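Local atomic coordinates of profilin I (Acanthamoeba castellanii, PDB entry 1ACF), a protein that binds monomeric actin in a 1:1 complex, restraining polymerization at high concentration and promoting it at low, and also binds the phosphoinositide PIP2. Residues V16-I21 against A30-F35; A48-D53 against T88-K93. All coordinates share one frame; numbering follows the deposited sequence.

How the contacts relate
The profilin fold shows how one antiparallel sheet can organise a small domain: contact 1 pairs the strands at one edge, and contact 2 lays a helix on its face. Contact 1, Val16-Ile21 against Ala30-Phe35, is part of the hairpin of strands 18-23 and 28-31, the latter outermost in the sheet. Contact 2, Ala48-Asp53 against Thr88-Lys93, seats the end of helix 39-50 on strand 84-90. Their centres lie 19 Å apart on opposite sides of the chain's centre, and their nearest atoms stay about 7 Å apart without touching. Contact 1 falls in the predicted actin-binding region. In contact 2, the side chain of Val89 is about 9 Å from that of Lys115, an actin-binding site.

Contact 1: V16-I21 against A30-F35; sequences VTQAAI and ATSAGF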
loop_
_atom_site.group_PDB
_atom_site.type_symbol
_atom_site.label_atom_id
_atom_site.label_comp_id
_atom_site.label_asym_id
_atom_site.label_seq_id
_atom_site.Cartn_x
_atom_site.Cartn_y
_atom_site.Cartn_z
ATOM N N VAL A 16 7.012 8.529 1.912
ATOM C CA VAL A 16 5.797 7.871 2.476
ATOM C C VAL A 16 5.737 8.208 3.954
ATOM O O VAL A 16 6.809 8.244 4.570
ATOM C CB VAL A 16 5.950 6.350 2.131
ATOM C CG1 VAL A 16 5.501 5.380 3.174
ATOM C CG2 VAL A 16 5.269 6.042 0.779
ATOM N N THR A 17 4.583 8.455 4.499
ATOM C CA THR A 17 4.329 8.812 5.868
ATOM C C THR A 17 4.106 7.636 6.776
ATOM O O THR A 17 4.606 7.680 7.908
ATOM C CB THR A 17 3.077 9.791 5.993
ATOM O OG1 THR A 17 3.594 11.087 5.516
ATOM C CG2 THR A 17 2.532 9.952 7.420
ATOM N N GLN A 18 3.284 6.696 6.354
ATOM C CA GLN A 18 2.893 5.475 7.061
ATOM C C GLN A 18 2.972 4.316 6.022
ATOM O O GLN A 18 2.512 4.595 4.881
ATOM C CB GLN A 18 1.400 5.536 7.483
ATOM C CG GLN A 18 1.085 6.743 8.356
ATOM C CD GLN A 18 -0.308 6.837 8.858
ATOM O OE1 GLN A 18 -0.604 6.516 10.018
ATOM N NE2 GLN A 18 -1.217 7.262 8.016
ATOM N N ALA A 19 3.493 3.205 6.445
ATOM C CA ALA A 19 3.615 2.016 5.502
ATOM C C ALA A 19 3.351 0.716 6.227
ATOM O O ALA A 19 3.574 0.493 7.434
ATOM C CB ALA A 19 4.974 2.048 4.825
ATOM N N ALA A 20 2.800 -0.231 5.504
ATOM C CA ALA A 20 2.549 -1.580 6.070
ATOM C C ALA A 20 2.927 -2.589 4.959
ATOM O O ALA A 20 2.998 -2.162 3.797
ATOM C CB ALA A 20 1.139 -1.794 6.539
ATOM N N ILE A 21 3.171 -3.815 5.388
ATOM C CA ILE A 21 3.469 -4.920 4.471
ATOM C C ILE A 21 2.509 -6.056 4.813
ATOM O O ILE A 21 2.509 -6.522 5.977
ATOM C CB ILE A 21 4.930 -5.426 4.394
ATOM C CG1 ILE A 21 5.876 -4.515 3.592
ATOM C CG2 ILE A 21 4.879 -6.837 3.716
ATOM C CD1 ILE A 21 7.369 -4.933 3.818
ATOM N N ALA A 30 4.179 -6.461 8.946
ATOM C CA ALA A 30 4.842 -5.378 9.663
ATOM C C ALA A 30 4.140 -4.059 9.319
ATOM O O ALA A 30 3.606 -3.866 8.199
ATOM C CB ALA A 30 6.325 -5.362 9.287
ATOM N N THR A 31 4.145 -3.156 10.354
ATOM C CA THR A 31 3.482 -1.832 10.151
ATOM C C THR A 31 4.224 -0.682 10.772
ATOM O O THR A 31 4.894 -0.926 11.780
ATOM C CB THR A 31 1.978 -2.028 10.641
ATOM O OG1 THR A 31 1.216 -1.002 9.972
ATOM C CG2 THR A 31 1.811 -2.243 12.103
ATOM N N SER A 32 4.086 0.544 10.238
ATOM C CA SER A 32 4.737 1.738 10.863
ATOM C C SER A 32 3.958 2.072 12.141
ATOM O O SER A 32 2.718 1.912 12.132
ATOM C CB SER A 32 4.923 2.922 9.964
ATOM O OG SER A 32 3.695 3.260 9.340
ATOM N N ALA A 33 4.685 2.417 13.190
ATOM C CA ALA A 33 4.087 2.701 14.537
ATOM C C ALA A 33 2.827 3.526 14.380
ATOM O O ALA A 33 2.885 4.563 13.675
ATOM C CB ALA A 33 5.165 3.341 15.435
ATOM N N GLY A 34 1.700 3.120 14.935
ATOM C CA GLY A 34 0.463 3.865 14.759
ATOM C C GLY A 34 -0.295 3.685 13.487
ATOM O O GLY A 34 -1.440 4.210 13.367
ATOM N N PHE A 35 0.234 3.034 12.447
ATOM C CA PHE A 35 -0.551 2.778 11.203
ATOM C C PHE A 35 -1.256 1.416 11.334
ATOM O O PHE A 35 -0.644 0.396 11.642
ATOM C CB PHE A 35 0.278 2.944 9.982
ATOM C CG PHE A 35 -0.405 2.669 8.673
ATOM C CD1 PHE A 35 -1.599 3.321 8.352
ATOM C CD2 PHE A 35 0.100 1.742 7.770
ATOM C CE1 PHE A 35 -2.224 3.167 7.138
ATOM C CE2 PHE A 35 -0.495 1.573 6.498
ATOM C CZ PHE A 35 -1.653 2.324 6.183
#
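Ala20 and Thr31 form the non-hydrogen-bonded pair of a beta hairpin and Ile21 and Ala30 the hydrogen-bonded one. Ile21 N donates to Ala30 O at 2.8 Å, whereas the return bond from Ala30 N to Ile21 O is weak, at 3.4 Å. Ser32 N donates to Ala19 O at 2.9 Å. Ser32 OG, placed between its own N and carbonyl carbon (chi1 52°), accepts from Ala19 N at 2.9 Å.

A type II turn from Ser32 to Phe35, with Gly34 at positive phi, follows; Thr31 OG1 donates to Phe35 O at 2.9 Å from above the carbonyl plane.

The packing centres on Phe35. Gln18 CB makes a CH-pi contact over one ring face, 3.9 Å from the centroid, and the amide beyond, its plane 47° from the ring, puts OE1 3.7 Å from Phe35 CD1. Ala19 O lies at the ring edge, while Ala20 CB approaches CE2 obliquely at 3.7 Å. On the hairpin's other face, Ile21 and Ala30 meet Tyr5 and Trp2 of helix 2-11. At this margin of the profilin sheet, in the predicted actin-binding region, a serine hydroxyl thus satisfies Ala19 N where backbone pairing ends, and Phe35 packs beyond.

Contact 2: A48-D53 against T88-K93; sequences AFNNAD and TVKTSK
The CA atoms of Phe49, at the end of helix 39-50, and Lys90, on strand 84-90, are the nearest across the two segments at 7.4 Å, so side chains bridge the gap and no hydrogen bond crosses it.

The Phe49 ring presents a face to Lys90. CB of the lysine sits 3.6 Å from the ring centroid and only 2° off the normal, a CH-pi contact centred on the ring, and its distances to the six ring carbons are accordingly almost equal. CZ reaches deeper along the strand, 3.7 Å from Lys90 N. At the same ring atom Thr88 OG1 approaches obliquely at 3.7 Å, while Thr88 O lies in the ring plane at the edge. The threonine hydroxyl has its hydrogen-bond partner in Ile77 O on the adjoining strand.

This is helix-on-sheet packing in the profilin fold, whose central antiparallel sheet has helices on both faces. Phe49 also touches Ile77 and Ile95, so its ring spans the strands flanking 84-90. Val89, directed away from helix 39-50, meets Glu114 and Ala117 of helix 106-121.

From the ring centre Lys90 runs back toward the helix. Its CG is anti to the backbone N (chi1 167°) and the chain beyond is extended; because the Phe49 side chain points toward the strand, the two lie alongside, with Lys90 CD 4.1 Å from Phe49 CB. Farther out the lysine chain crosses the Asn50 side chain nearly perpendicularly, NZ 3.7 Å from OD1, which is long for a hydrogen bond.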
loop_
_atom_site.group_PDB
_atom_site.type_symbol
_atom_site.label_atom_id
_atom_site.label_comp_id
_atom_site.label_asym_id
_atom_site.label_seq_id
_atom_site.Cartn_x
_atom_site.Cartn_y
_atom_site.Cartn_z
ATOM N N ALA A 48 -9.219 -7.286 -4.192
ATOM C CA ALA A 48 -9.325 -6.339 -5.323
ATOM C C ALA A 48 -8.177 -6.551 -6.312
ATOM O O ALA A 48 -8.324 -6.180 -7.498
ATOM C CB ALA A 48 -9.441 -4.919 -4.794
ATOM N N PHE A 49 -7.068 -7.096 -5.816
ATOM C CA PHE A 49 -5.949 -7.322 -6.789
ATOM C C PHE A 49 -6.475 -8.361 -7.822
ATOM O O PHE A 49 -6.139 -8.244 -9.020
ATOM C CB PHE A 49 -4.627 -7.616 -6.171
ATOM C CG PHE A 49 -3.850 -6.389 -5.733
ATOM C CD1 PHE A 49 -3.289 -5.531 -6.662
ATOM C CD2 PHE A 49 -3.726 -6.118 -4.369
ATOM C CE1 PHE A 49 -2.577 -4.415 -6.253
ATOM C CE2 PHE A 49 -2.969 -5.004 -3.950
ATOM C CZ PHE A 49 -2.401 -4.167 -4.885
ATOM N N ASN A 50 -7.298 -9.252 -7.330
ATOM C CA ASN A 50 -7.977 -10.281 -8.192
ATOM C C ASN A 50 -9.124 -9.658 -8.962
ATOM O O ASN A 50 -9.114 -9.575 -10.215
ATOM C CB ASN A 50 -8.306 -11.461 -7.254
ATOM C CG ASN A 50 -6.950 -11.952 -6.681
ATOM O OD1 ASN A 50 -5.978 -11.971 -7.495
ATOM N ND2 ASN A 50 -6.875 -12.281 -5.409
ATOM N N ASN A 51 -10.126 -9.147 -8.291
ATOM C CA ASN A 51 -11.275 -8.501 -9.026
ATOM C C ASN A 51 -11.442 -7.108 -8.393
ATOM O O ASN A 51 -11.756 -7.147 -7.195
ATOM C CB ASN A 51 -12.532 -9.371 -8.854
ATOM C CG ASN A 51 -13.726 -8.693 -9.541
ATOM O OD1 ASN A 51 -13.551 -7.771 -10.348
ATOM N ND2 ASN A 51 -14.934 -9.156 -9.260
ATOM N N ALA A 52 -11.167 -6.080 -9.106
ATOM C CA ALA A 52 -11.268 -4.707 -8.679
ATOM C C ALA A 52 -12.658 -4.105 -8.979
ATOM O O ALA A 52 -12.713 -2.886 -9.146
ATOM C CB ALA A 52 -10.247 -3.836 -9.426
ATOM N N ASP A 53 -13.687 -4.934 -9.090
ATOM C CA ASP A 53 -15.060 -4.444 -9.369
ATOM C C ASP A 53 -15.550 -3.547 -8.228
ATOM O O ASP A 53 -15.832 -2.357 -8.423
ATOM C CB ASP A 53 -16.027 -5.626 -9.558
ATOM C CG ASP A 53 -16.332 -5.883 -11.039
ATOM O OD1 ASP A 53 -16.035 -5.033 -11.905
ATOM O OD2 ASP A 53 -16.887 -7.002 -11.236
ATOM N N THR A 88 -0.527 1.102 -3.343
ATOM C CA THR A 88 -0.418 -0.337 -2.965
ATOM C C THR A 88 0.122 -1.056 -4.208
ATOM O O THR A 88 -0.300 -0.814 -5.346
ATOM C CB THR A 88 -1.774 -0.881 -2.400
ATOM O OG1 THR A 88 -2.752 -0.765 -3.468
ATOM C CG2 THR A 88 -2.249 0.005 -1.214
ATOM N N VAL A 89 1.106 -1.858 -3.904
ATOM C CA VAL A 89 1.777 -2.665 -4.958
ATOM C C VAL A 89 1.844 -4.108 -4.482
ATOM O O VAL A 89 2.543 -4.407 -3.497
ATOM C CB VAL A 89 3.123 -2.101 -5.363
ATOM C CG1 VAL A 89 3.770 -2.934 -6.495
ATOM C CG2 VAL A 89 2.950 -0.647 -5.808
ATOM N N LYS A 90 1.155 -4.970 -5.272
ATOM C CA LYS A 90 1.155 -6.411 -4.958
ATOM C C LYS A 90 2.393 -7.062 -5.577
ATOM O O LYS A 90 2.652 -6.756 -6.749
ATOM C CB LYS A 90 -0.084 -7.154 -5.368
ATOM C CG LYS A 90 0.123 -8.693 -5.313
ATOM C CD LYS A 90 -0.903 -9.310 -6.262
ATOM C CE LYS A 90 -1.243 -10.747 -5.884
ATOM N NZ LYS A 90 -2.556 -11.047 -6.563
ATOM N N THR A 91 3.077 -7.789 -4.751
ATOM C CA THR A 91 4.259 -8.555 -5.165
ATOM C C THR A 91 3.839 -10.011 -5.416
ATOM O O THR A 91 2.635 -10.325 -5.458
ATOM C CB THR A 91 5.451 -8.345 -4.198
ATOM O OG1 THR A 91 5.177 -8.843 -2.854
ATOM C CG2 THR A 91 5.889 -6.868 -4.180
ATOM N N SER A 92 4.771 -10.903 -5.444
ATOM C CA SER A 92 4.479 -12.348 -5.621
ATOM C C SER A 92 3.765 -12.926 -4.439
ATOM O O SER A 92 2.771 -13.711 -4.594
ATOM C CB SER A 92 5.760 -13.090 -5.963
ATOM O OG SER A 92 6.361 -13.571 -4.764
ATOM N N LYS A 93 4.243 -12.571 -3.227
ATOM C CA LYS A 93 3.649 -13.103 -1.979
ATOM C C LYS A 93 3.108 -12.092 -0.968
ATOM O O LYS A 93 2.646 -12.523 0.114
ATOM C CB LYS A 93 4.765 -13.889 -1.218
ATOM C CG LYS A 93 5.186 -15.138 -1.940
ATOM C CD LYS A 93 6.612 -15.552 -1.537
ATOM C CE LYS A 93 7.012 -16.628 -2.574
ATOM N NZ LYS A 93 7.284 -15.923 -3.866
#